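Local coordinates for protein transmembrane oligosaccharyl transferase (Archaeoglobus fulgidus, PDB 3WAJ) that belongs to the STT3/AglB family of archaeal oligosaccharyl transferases, a multispan membrane protein of the GT-C class that carries a zinc ion, at residues L30-S35 against A491-A496; F37-R42 against P499-Y504. One frame throughout, in Å; residues are numbered along the deposited sequence.

Contact 1: L30-S35 against A491-A496; sequences LNPWNS and AQSSYA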
loop_
_atom_site.group_PDB
_atom_site.type_symbol
_atom_site.label_atom_id
_atom_site.label_comp_id
_atom_site.label_asym_id
_atom_site.label_seq_id
_atom_site.Cartn_x
_atom_site.Cartn_y
_atom_site.Cartn_z
ATOM N N LEU A 30 -16.668 -4.140 -15.481
ATOM C CA LEU A 30 -18.035 -3.598 -15.438
ATOM C C LEU A 30 -18.527 -3.230 -14.040
ATOM O O LEU A 30 -19.048 -2.137 -13.822
ATOM C CB LEU A 30 -19.018 -4.579 -16.080
ATOM C CG LEU A 30 -19.429 -4.392 -17.538
ATOM C CD1 LEU A 30 -18.307 -3.841 -18.408
ATOM C CD2 LEU A 30 -19.941 -5.715 -18.088
ATOM N N ASN A 31 -18.385 -4.153 -13.099
ATOM C CA ASN A 31 -18.790 -3.894 -11.719
ATOM C C ASN A 31 -18.254 -2.593 -11.079
ATOM O O ASN A 31 -19.043 -1.820 -10.535
ATOM C CB ASN A 31 -18.506 -5.112 -10.833
ATOM C CG ASN A 31 -19.682 -6.049 -10.749
ATOM O OD1 ASN A 31 -20.160 -6.552 -11.767
ATOM N ND2 ASN A 31 -20.164 -6.288 -9.533
ATOM N N PRO A 32 -16.928 -2.337 -11.152
ATOM C CA PRO A 32 -16.464 -1.125 -10.469
ATOM C C PRO A 32 -16.329 0.078 -11.405
ATOM O O PRO A 32 -15.744 1.078 -10.997
ATOM C CB PRO A 32 -15.076 -1.539 -9.973
ATOM C CG PRO A 32 -14.563 -2.412 -11.092
ATOM C CD PRO A 32 -15.787 -3.138 -11.652
ATOM N N TRP A 33 -16.859 -0.019 -12.623
ATOM C CA TRP A 33 -16.712 1.033 -13.630
ATOM C C TRP A 33 -16.931 2.471 -13.110
ATOM O O TRP A 33 -16.153 3.381 -13.425
ATOM C CB TRP A 33 -17.641 0.754 -14.822
ATOM C CG TRP A 33 -17.501 1.756 -15.901
ATOM C CD1 TRP A 33 -18.098 2.981 -15.966
ATOM C CD2 TRP A 33 -16.702 1.633 -17.085
ATOM N NE1 TRP A 33 -17.719 3.629 -17.118
ATOM C CE2 TRP A 33 -16.865 2.826 -17.823
ATOM C CE3 TRP A 33 -15.862 0.631 -17.589
ATOM C CZ2 TRP A 33 -16.215 3.046 -19.042
ATOM C CZ3 TRP A 33 -15.223 0.844 -18.797
ATOM C CH2 TRP A 33 -15.400 2.046 -19.513
ATOM N N ASN A 34 -17.981 2.679 -12.321
ATOM C CA ASN A 34 -18.307 4.032 -11.870
ATOM C C ASN A 34 -17.475 4.496 -10.673
ATOM O O ASN A 34 -17.477 5.678 -10.331
ATOM C CB ASN A 34 -19.816 4.197 -11.612
ATOM C CG ASN A 34 -20.646 4.063 -12.886
ATOM O OD1 ASN A 34 -20.290 4.600 -13.937
ATOM N ND2 ASN A 34 -21.755 3.334 -12.795
ATOM N N SER A 35 -16.766 3.569 -10.041
ATOM C CA SER A 35 -15.818 3.950 -8.996
ATOM C C SER A 35 -14.488 4.435 -9.596
ATOM O O SER A 35 -13.780 5.241 -8.995
ATOM C CB SER A 35 -15.560 2.794 -8.027
ATOM O OG SER A 35 -16.762 2.222 -7.568
ATOM N N ALA A 491 -19.938 -8.933 -4.954
ATOM C CA ALA A 491 -20.080 -7.918 -3.907
ATOM C C ALA A 491 -18.779 -7.182 -3.590
ATOM O O ALA A 491 -18.816 -6.052 -3.110
ATOM C CB ALA A 491 -20.634 -8.533 -2.655
ATOM N N GLN A 492 -17.636 -7.827 -3.822
ATOM C CA GLN A 492 -16.345 -7.195 -3.555
ATOM C C GLN A 492 -15.809 -6.451 -4.769
ATOM O O GLN A 492 -14.896 -5.663 -4.659
ATOM C CB GLN A 492 -15.324 -8.245 -3.133
ATOM C CG GLN A 492 -15.581 -8.901 -1.801
ATOM C CD GLN A 492 -14.575 -10.006 -1.523
ATOM O OE1 GLN A 492 -13.653 -10.231 -2.312
ATOM N NE2 GLN A 492 -14.744 -10.700 -0.401
ATOM N N SER A 493 -16.391 -6.727 -5.926
ATOM C CA SER A 493 -15.898 -6.240 -7.202
ATOM C C SER A 493 -16.575 -4.930 -7.574
ATOM O O SER A 493 -16.223 -4.286 -8.567
ATOM C CB SER A 493 -16.203 -7.296 -8.264
ATOM O OG SER A 493 -16.070 -6.779 -9.563
ATOM N N SER A 494 -17.549 -4.531 -6.766
ATOM C CA SER A 494 -18.385 -3.390 -7.116
ATOM C C SER A 494 -17.886 -2.067 -6.531
ATOM O O SER A 494 -18.313 -0.996 -6.956
ATOM C CB SER A 494 -19.849 -3.659 -6.754
ATOM O OG SER A 494 -19.980 -4.114 -5.423
ATOM N N TYR A 495 -16.968 -2.142 -5.574
ATOM C CA TYR A 495 -16.342 -0.938 -5.031
ATOM C C TYR A 495 -14.865 -0.853 -5.412
ATOM O O TYR A 495 -14.157 -1.856 -5.396
ATOM C CB TYR A 495 -16.495 -0.874 -3.501
ATOM C CG TYR A 495 -15.733 -1.948 -2.727
ATOM C CD1 TYR A 495 -16.233 -3.252 -2.620
ATOM C CD2 TYR A 495 -14.525 -1.655 -2.083
ATOM C CE1 TYR A 495 -15.544 -4.241 -1.907
ATOM C CE2 TYR A 495 -13.828 -2.639 -1.365
ATOM C CZ TYR A 495 -14.344 -3.931 -1.282
ATOM O OH TYR A 495 -13.666 -4.915 -0.578
ATOM N N ALA A 496 -14.400 0.343 -5.757
ATOM C CA ALA A 496 -12.979 0.552 -6.011
ATOM C C ALA A 496 -12.422 1.635 -5.093
ATOM O O ALA A 496 -13.120 2.587 -4.738
ATOM C CB ALA A 496 -12.730 0.902 -7.472
#

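Contact 2: F37-R42 against P499-Y504; sequences FTWTVR and PNKQWY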
loop_
_atom_site.group_PDB
_atom_site.type_symbol
_atom_site.label_atom_id
_atom_site.label_comp_id
_atom_site.label_asym_id
_atom_site.label_seq_id
_atom_site.Cartn_x
_atom_site.Cartn_y
_atom_site.Cartn_z
ATOM N N PHE A 37 -14.279 5.503 -13.118
ATOM C CA PHE A 37 -14.592 6.661 -13.951
ATOM C C PHE A 37 -15.611 7.594 -13.295
ATOM O O PHE A 37 -16.795 7.562 -13.608
ATOM C CB PHE A 37 -14.993 6.225 -15.364
ATOM C CG PHE A 37 -13.949 5.375 -16.031
ATOM C CD1 PHE A 37 -12.773 5.949 -16.518
ATOM C CD2 PHE A 37 -14.106 3.999 -16.121
ATOM C CE1 PHE A 37 -11.778 5.166 -17.106
ATOM C CE2 PHE A 37 -13.118 3.204 -16.713
ATOM C CZ PHE A 37 -11.954 3.791 -17.205
ATOM N N THR A 38 -15.111 8.423 -12.378
ATOM C CA THR A 38 -15.923 9.387 -11.644
ATOM C C THR A 38 -15.464 10.785 -11.979
ATOM O O THR A 38 -15.141 11.089 -13.133
ATOM C CB THR A 38 -15.740 9.263 -10.140
ATOM O OG1 THR A 38 -15.041 8.051 -9.829
ATOM C CG2 THR A 38 -17.072 9.319 -9.416
ATOM N N TRP A 39 -15.398 11.623 -10.946
ATOM C CA TRP A 39 -15.026 13.023 -11.103
ATOM C C TRP A 39 -13.642 13.173 -11.743
ATOM O O TRP A 39 -13.334 14.220 -12.295
ATOM C CB TRP A 39 -15.108 13.753 -9.755
ATOM C CG TRP A 39 -14.864 12.846 -8.589
ATOM C CD1 TRP A 39 -15.804 12.177 -7.855
ATOM C CD2 TRP A 39 -13.589 12.499 -8.027
ATOM N NE1 TRP A 39 -15.190 11.440 -6.864
ATOM C CE2 TRP A 39 -13.832 11.620 -6.947
ATOM C CE3 TRP A 39 -12.268 12.848 -8.331
ATOM C CZ2 TRP A 39 -12.794 11.072 -6.170
ATOM C CZ3 TRP A 39 -11.246 12.323 -7.561
ATOM C CH2 TRP A 39 -11.509 11.431 -6.496
ATOM N N THR A 40 -12.824 12.125 -11.665
ATOM C CA THR A 40 -11.584 12.031 -12.436
ATOM C C THR A 40 -11.418 10.560 -12.793
ATOM O O THR A 40 -12.253 9.746 -12.397
ATOM C CB THR A 40 -10.370 12.491 -11.603
ATOM O OG1 THR A 40 -9.268 12.801 -12.462
ATOM C CG2 THR A 40 -9.946 11.393 -10.630
ATOM N N VAL A 41 -10.374 10.189 -13.533
ATOM C CA VAL A 41 -10.119 8.756 -13.667
ATOM C C VAL A 41 -9.213 8.374 -12.524
ATOM O O VAL A 41 -8.111 8.906 -12.351
ATOM C CB VAL A 41 -9.620 8.280 -15.069
ATOM C CG1 VAL A 41 -8.841 9.333 -15.748
ATOM C CG2 VAL A 41 -8.811 6.956 -14.960
ATOM N N ARG A 42 -9.715 7.447 -11.729
ATOM C CA ARG A 42 -9.287 7.303 -10.357
ATOM C C ARG A 42 -8.720 5.907 -10.158
ATOM O O ARG A 42 -9.465 4.942 -10.032
ATOM C CB ARG A 42 -10.508 7.559 -9.466
ATOM C CG ARG A 42 -10.347 7.251 -8.021
ATOM C CD ARG A 42 -11.649 7.509 -7.278
ATOM N NE ARG A 42 -11.459 7.220 -5.862
ATOM C CZ ARG A 42 -11.999 6.186 -5.241
ATOM N NH1 ARG A 42 -12.802 5.365 -5.912
ATOM N NH2 ARG A 42 -11.747 5.987 -3.953
ATOM N N PRO A 499 -7.808 7.664 -3.843
ATOM C CA PRO A 499 -8.071 8.912 -3.111
ATOM C C PRO A 499 -9.548 9.333 -3.204
ATOM O O PRO A 499 -10.208 9.068 -4.214
ATOM C CB PRO A 499 -7.201 9.937 -3.856
ATOM C CG PRO A 499 -7.133 9.395 -5.266
ATOM C CD PRO A 499 -7.002 7.896 -5.056
ATOM N N ASN A 500 -10.076 9.956 -2.153
ATOM C CA ASN A 500 -11.406 10.538 -2.252
ATOM C C ASN A 500 -11.292 11.918 -2.924
ATOM O O ASN A 500 -10.179 12.415 -3.161
ATOM C CB ASN A 500 -12.118 10.586 -0.885
ATOM C CG ASN A 500 -11.412 11.492 0.161
ATOM O OD1 ASN A 500 -10.593 12.355 -0.169
ATOM N ND2 ASN A 500 -11.780 11.309 1.433
ATOM N N LYS A 501 -12.424 12.533 -3.238
ATOM C CA LYS A 501 -12.426 13.781 -3.985
ATOM C C LYS A 501 -11.761 14.934 -3.229
ATOM O O LYS A 501 -11.092 15.788 -3.841
ATOM C CB LYS A 501 -13.851 14.132 -4.420
ATOM C CG LYS A 501 -13.960 15.465 -5.144
ATOM C CD LYS A 501 -15.112 15.447 -6.168
ATOM C CE LYS A 501 -15.332 16.831 -6.766
ATOM N NZ LYS A 501 -15.741 17.779 -5.708
ATOM N N GLN A 502 -11.923 14.947 -1.908
ATOM C CA GLN A 502 -11.287 15.970 -1.082
ATOM C C GLN A 502 -9.770 15.953 -1.245
ATOM O O GLN A 502 -9.153 16.995 -1.499
ATOM C CB GLN A 502 -11.668 15.802 0.391
ATOM C CG GLN A 502 -13.132 16.071 0.683
ATOM C CD GLN A 502 -13.919 14.798 0.841
ATOM O OE1 GLN A 502 -13.619 13.791 0.195
ATOM N NE2 GLN A 502 -14.916 14.816 1.730
ATOM N N TRP A 503 -9.185 14.765 -1.100
ATOM C CA TRP A 503 -7.744 14.565 -1.293
ATOM C C TRP A 503 -7.285 14.866 -2.711
ATOM O O TRP A 503 -6.298 15.569 -2.923
ATOM C CB TRP A 503 -7.375 13.124 -0.988
ATOM C CG TRP A 503 -6.770 12.885 0.358
ATOM C CD1 TRP A 503 -7.354 12.243 1.425
ATOM C CD2 TRP A 503 -5.444 13.241 0.780
ATOM N NE1 TRP A 503 -6.471 12.184 2.481
ATOM C CE2 TRP A 503 -5.289 12.781 2.110
ATOM C CE3 TRP A 503 -4.367 13.896 0.155
ATOM C CZ2 TRP A 503 -4.114 12.971 2.834
ATOM C CZ3 TRP A 503 -3.195 14.075 0.858
ATOM C CH2 TRP A 503 -3.072 13.619 2.194
ATOM N N TYR A 504 -7.987 14.320 -3.693
ATOM C CA TYR A 504 -7.563 14.530 -5.071
ATOM C C TYR A 504 -7.589 16.011 -5.415
ATOM O O TYR A 504 -6.661 16.513 -6.061
ATOM C CB TYR A 504 -8.396 13.712 -6.068
ATOM C CG TYR A 504 -7.911 13.846 -7.495
ATOM C CD1 TYR A 504 -6.958 12.971 -8.015
ATOM C CD2 TYR A 504 -8.405 14.860 -8.324
ATOM C CE1 TYR A 504 -6.502 13.103 -9.326
ATOM C CE2 TYR A 504 -7.958 15.004 -9.637
ATOM C CZ TYR A 504 -7.012 14.127 -10.133
ATOM O OH TYR A 504 -6.594 14.285 -11.427
#

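Contact 1: L30-S35 against A491-A496
Asn31 and Pro32 lie against Ser493, and Ser35 meets Ala496 a turn further on. The side chain of Asn31 starts deep in the contact: its CB sits 3.2 Å from Ser493 OG and nearly as close to Ser493 O. CG then passes Ser493 OG at 3.9 Å. At the tip, ND2 comes within 3.8 Å of Ser494 CB and makes a weak hydrogen bond to Asp490, while OD1 accepts from Lys26, so an amide, with one donor and one acceptor end, suits this border between two helix ends. Those helices, 19-30 and 474-491, belong to the membrane-spanning bundle of the GT-C class, and a type I turn from Leu30 to Trp33 takes the chain out of the first of them. Pro32, the N-cap of the next short helix, lays its ring beside Ser493 O, with CB and CD of Pro32 both 3.3 Å from that oxygen; proline has no N-H to offer it, and the approach is one of van der Waals contact. Ser493 OG lies anti to its own backbone N (chi1 165°), beside Asn31. Small residues let the chains come close at the far end: Ser35 CB is 3.4 Å from Ala496 CB, and Pro32 CB touches the same methyl at 4.2 Å.

Contact 2: F37-R42 against P499-Y504
Trp39 lies between the start of helix 501-513 and Thr38, with Lys501 over one face of the indole and Thr38 CB over the other. The benzo side is the tightly packed part: CZ2 of Trp39 comes within 3.3 Å of Lys501 N, and CH2 meets Pro499 O in the ring plane. CZ3 of Trp39 presses on Tyr504 CB at 3.5 Å, and the two side chains run past each other in opposite directions, their rings oblique at 51°. Chi1 of Tyr504 (-176°) sets its CG anti to the backbone N, on the side of the 37-42 segment. Over the centre of the tyrosine ring, 4.0 Å above it, sits Thr40 CG2 in a CH-pi contact. The branched threonine serves two ends here, giving its methyl to the tyrosine and its OG1 to a hydrogen bond with Arg106. Asn500 caps the helix through OD1, which accepts from Trp503 N at 2.9 Å. Trp503 in turn stacks on Tyr553 of the WWDYG sequence that marks the STT3 family, so this helix start is built into the C-terminal core. A clear hydrogen bond joins the segments: Arg42, extended from CG to NE, sends NE to Pro499 O over 2.8 Å, nearly straight at 167°, with the donor somewhat out of the carbonyl plane. On the exposed side a lysine, apolar along its stem and charged at its end, suits its place: NZ of Lys501 leads away to a long, weak ion pair with Asp505, while the stem still lies close over the indole, CD 3.7 Å from the centroid of the five-membered ring of Trp39.

How the contacts relate
The two contacts, with centres 15 Å apart, pair consecutive pieces of the same two chain regions: residues 30-42 just after helix 19-30, and residues 491-504 between helix 474-491 and the C-terminal core. Arg42 of contact 2 ties them together. While its NE serves Pro499, its NH1 probably donates to Ala496 O at 3.0 Å and to Ser35 O at 3.2 Å, one carbonyl from each side of contact 1. The zinc ion, held by Asp47, Asp161 and His163, lies about 14 Å from the side chain of Pro499. Asp47 opens helix 47-60 shortly after Arg42, and Trp49 of that helix touches both Pro499 and Tyr504, linking contact 2 to the metal site.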